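Local coordinates for protein PrimPol AEP domain (PP-N190) (Cyanophage S-2L, PDB 6ZP9) that probably serves as the catalytic, archaeo-eukaryotic primase-like domain of a primase-polymerase that copies the DNA of a phage carrying 2-aminoadenine instead of adenine, at residues A[99-104]-A[178-183]. Numbering follows the deposited sequence.
Sequences WQVGAW and IFNATG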
ATOM      1  N   TRP A  99       9.199  -5.235  16.172  1.00 19.47           N
ATOM      2  CA  TRP A  99       8.079  -4.709  16.942  1.00 20.31           C
ATOM      3  C   TRP A  99       6.943  -4.283  16.017  1.00 21.90           C
ATOM      4  O   TRP A  99       5.765  -4.534  16.309  1.00 19.85           O
ATOM      5  CB  TRP A  99       8.544  -3.537  17.814  1.00 23.24           C
ATOM      6  CG  TRP A  99       7.408  -2.763  18.386  1.00 20.57           C
ATOM      7  CD1 TRP A  99       6.701  -3.055  19.517  1.00 25.16           C
ATOM      8  CD2 TRP A  99       6.830  -1.569  17.849  1.00 21.34           C
ATOM      9  NE1 TRP A  99       5.716  -2.116  19.716  1.00 23.65           N
ATOM     10  CE2 TRP A  99       5.775  -1.194  18.706  1.00 22.62           C
ATOM     11  CE3 TRP A  99       7.094  -0.786  16.720  1.00 20.38           C
ATOM     12  CZ2 TRP A  99       4.988  -0.071  18.471  1.00 20.91           C
ATOM     13  CZ3 TRP A  99       6.314   0.326  16.491  1.00 22.11           C
ATOM     14  CH2 TRP A  99       5.271   0.673  17.363  1.00 22.67           C
ATOM     15  N   GLN A 100       7.285  -3.669  14.877  1.00 18.39           N
ATOM     16  CA  GLN A 100       6.266  -3.166  13.954  1.00 19.04           C
ATOM     17  C   GLN A 100       5.367  -4.282  13.442  1.00 19.73           C
ATOM     18  O   GLN A 100       4.168  -4.070  13.222  1.00 19.86           O
ATOM     19  CB  GLN A 100       6.927  -2.465  12.776  1.00 19.44           C
ATOM     20  CG  GLN A 100       7.564  -1.138  13.120  1.00 18.42           C
ATOM     21  CD  GLN A 100       7.970  -0.385  11.888  1.00 17.84           C
ATOM     22  OE1 GLN A 100       7.234  -0.336  10.898  1.00 18.20           O
ATOM     23  NE2 GLN A 100       9.157   0.197  11.924  1.00 19.71           N
ATOM     24  N   VAL A 101       5.925  -5.481  13.252  1.00 15.24           N
ATOM     25  CA  VAL A 101       5.156  -6.567  12.659  1.00 16.77           C
ATOM     26  C   VAL A 101       3.957  -6.915  13.531  1.00 16.44           C
ATOM     27  O   VAL A 101       2.856  -7.159  13.025  1.00 16.64           O
ATOM     28  CB  VAL A 101       6.055  -7.791  12.421  1.00 18.82           C
ATOM     29  CG1 VAL A 101       5.216  -8.982  11.999  1.00 16.31           C
ATOM     30  CG2 VAL A 101       7.115  -7.465  11.374  1.00 16.72           C
ATOM     31  N   GLY A 102       4.140  -6.929  14.850  1.00 16.50           N
ATOM     32  CA  GLY A 102       3.068  -7.368  15.720  1.00 18.72           C
ATOM     33  C   GLY A 102       2.339  -6.280  16.490  1.00 20.43           C
ATOM     34  O   GLY A 102       1.362  -6.575  17.189  1.00 21.45           O
ATOM     35  N   ALA A 103       2.774  -5.025  16.364  1.00 17.01           N
ATOM     36  CA  ALA A 103       2.275  -3.963  17.239  1.00 20.18           C
ATOM     37  C   ALA A 103       0.802  -3.617  17.024  1.00 21.89           C
ATOM     38  O   ALA A 103       0.227  -2.903  17.859  1.00 22.60           O
ATOM     39  CB  ALA A 103       3.122  -2.698  17.070  1.00 21.44           C
ATOM     40  N   TRP A 104       0.183  -4.074  15.930  1.00 17.70           N
ATOM     41  CA  TRP A 104      -1.246  -3.824  15.739  1.00 19.61           C
ATOM     42  C   TRP A 104      -2.065  -4.460  16.857  1.00 21.37           C
ATOM     43  O   TRP A 104      -3.146  -3.966  17.198  1.00 22.00           O
ATOM     44  CB  TRP A 104      -1.703  -4.366  14.377  1.00 19.88           C
ATOM     45  CG  TRP A 104      -1.302  -5.799  14.203  1.00 18.85           C
ATOM     46  CD1 TRP A 104      -0.146  -6.273  13.623  1.00 18.62           C
ATOM     47  CD2 TRP A 104      -2.019  -6.947  14.662  1.00 18.95           C
ATOM     48  NE1 TRP A 104      -0.115  -7.646  13.686  1.00 17.73           N
ATOM     49  CE2 TRP A 104      -1.248  -8.086  14.323  1.00 18.98           C
ATOM     50  CE3 TRP A 104      -3.243  -7.128  15.316  1.00 20.47           C
ATOM     51  CZ2 TRP A 104      -1.663  -9.388  14.626  1.00 20.69           C
ATOM     52  CZ3 TRP A 104      -3.647  -8.413  15.622  1.00 22.38           C
ATOM     53  CH2 TRP A 104      -2.861  -9.533  15.271  1.00 18.76           C
ATOM     54  N   ILE A 178       5.454  -9.552   0.280  1.00 13.39           N
ATOM     55  CA  ILE A 178       4.227  -9.753   1.044  1.00 14.04           C
ATOM     56  C   ILE A 178       4.436 -10.897   2.027  1.00 12.64           C
ATOM     57  O   ILE A 178       5.081 -11.902   1.702  1.00 13.28           O
ATOM     58  CB  ILE A 178       3.047 -10.017   0.098  1.00 11.90           C
ATOM     59  CG1 ILE A 178       2.659  -8.696  -0.558  1.00 18.09           C
ATOM     60  CG2 ILE A 178       1.851 -10.628   0.849  1.00 15.32           C
ATOM     61  CD1 ILE A 178       1.669  -8.837  -1.629  1.00 20.36           C
ATOM     62  N   PHE A 179       3.915 -10.741   3.245  1.00 12.60           N
ATOM     63  CA  PHE A 179       4.019 -11.805   4.230  1.00 13.15           C
ATOM     64  C   PHE A 179       2.823 -11.740   5.176  1.00 14.15           C
ATOM     65  O   PHE A 179       2.087 -10.755   5.216  1.00 13.50           O
ATOM     66  CB  PHE A 179       5.359 -11.733   4.981  1.00 13.81           C
ATOM     67  CG  PHE A 179       5.474 -10.561   5.924  1.00 15.34           C
ATOM     68  CD1 PHE A 179       5.732  -9.281   5.443  1.00 14.78           C
ATOM     69  CD2 PHE A 179       5.335 -10.747   7.300  1.00 16.65           C
ATOM     70  CE1 PHE A 179       5.843  -8.197   6.314  1.00 16.29           C
ATOM     71  CE2 PHE A 179       5.450  -9.672   8.185  1.00 16.62           C
ATOM     72  CZ  PHE A 179       5.706  -8.393   7.691  1.00 17.68           C
ATOM     73  N   ASN A 180       2.614 -12.833   5.915  1.00 13.93           N
ATOM     74  CA  ASN A 180       1.514 -12.957   6.877  1.00 13.94           C
ATOM     75  C   ASN A 180       0.141 -12.739   6.235  1.00 13.74           C
ATOM     76  O   ASN A 180      -0.773 -12.191   6.862  1.00 15.90           O
ATOM     77  CB  ASN A 180       1.713 -12.014   8.069  1.00 15.82           C
ATOM     78  CG  ASN A 180       2.765 -12.515   9.038  1.00 18.87           C
ATOM     79  OD1 ASN A 180       3.128 -13.699   9.027  1.00 18.74           O
ATOM     80  ND2 ASN A 180       3.241 -11.628   9.903  1.00 16.03           N
ATOM     81  N   ALA A 181      -0.019 -13.178   4.988  1.00 13.66           N
ATOM     82  CA  ALA A 181      -1.342 -13.158   4.378  1.00 13.25           C
ATOM     83  C   ALA A 181      -2.243 -14.192   5.049  1.00 14.83           C
ATOM     84  O   ALA A 181      -1.826 -15.313   5.341  1.00 17.23           O
ATOM     85  CB  ALA A 181      -1.257 -13.422   2.876  1.00 15.11           C
ATOM     86  N   THR A 182      -3.479 -13.795   5.333  1.00 16.33           N
ATOM     87  CA  THR A 182      -4.419 -14.671   6.014  1.00 16.74           C
ATOM     88  C   THR A 182      -5.613 -15.035   5.158  1.00 18.53           C
ATOM     89  O   THR A 182      -6.314 -15.994   5.486  1.00 19.48           O
ATOM     90  CB  THR A 182      -4.943 -14.011   7.300  1.00 17.43           C
ATOM     91  OG1 THR A 182      -5.760 -12.894   6.945  1.00 19.74           O
ATOM     92  CG2 THR A 182      -3.804 -13.516   8.164  1.00 16.65           C
ATOM     93  N   GLY A 183      -5.864 -14.295   4.085  1.00 15.36           N
ATOM     94  CA  GLY A 183      -7.045 -14.503   3.292  1.00 15.91           C
ATOM     95  C   GLY A 183      -8.302 -13.871   3.846  1.00 19.07           C
ATOM     96  O   GLY A 183      -9.344 -13.927   3.175  1.00 21.74           O
TER
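At the outer strand 177-179 of the antiparallel sheet formed with strands 85-90, 123-129 and 114-117, Phe-179 and the following Asn-180 meet Val-101 on the short helix 97-102. With CG1 anti to the backbone N (chi1 172°) and CG2 anti to the carbonyl carbon, both valine methyls are turned to the phenyl ring. The first approaches the ring edge almost in its plane, Val-101 CG1 3.9 Å from Phe-179 CE2, while Val-101 CG2 lies 4.1 Å from Phe-179 CZ. The valine thus meets the ring at its edge, in a small contact at the protein surface, and Arg-117 makes a cation-pi contact with the same ring. Ile-123 of strand 123-129 touches both Val-101 and Phe-179. Where the strand gives way to loop, Asn-180 brings the nitrogen end of its amide to the valine, with ND2 3.9 Å from Val-101 CG1; this is van der Waals contact, and the two side chains cross at about a right angle. No hydrogen bond runs directly between the two segments. The amide's hydrogen bond goes instead from Asn-180 ND2 to OE1 of Gln-115 on the adjoining strand 114-117, and NE2 of that same glutamine donates to Val-101 O.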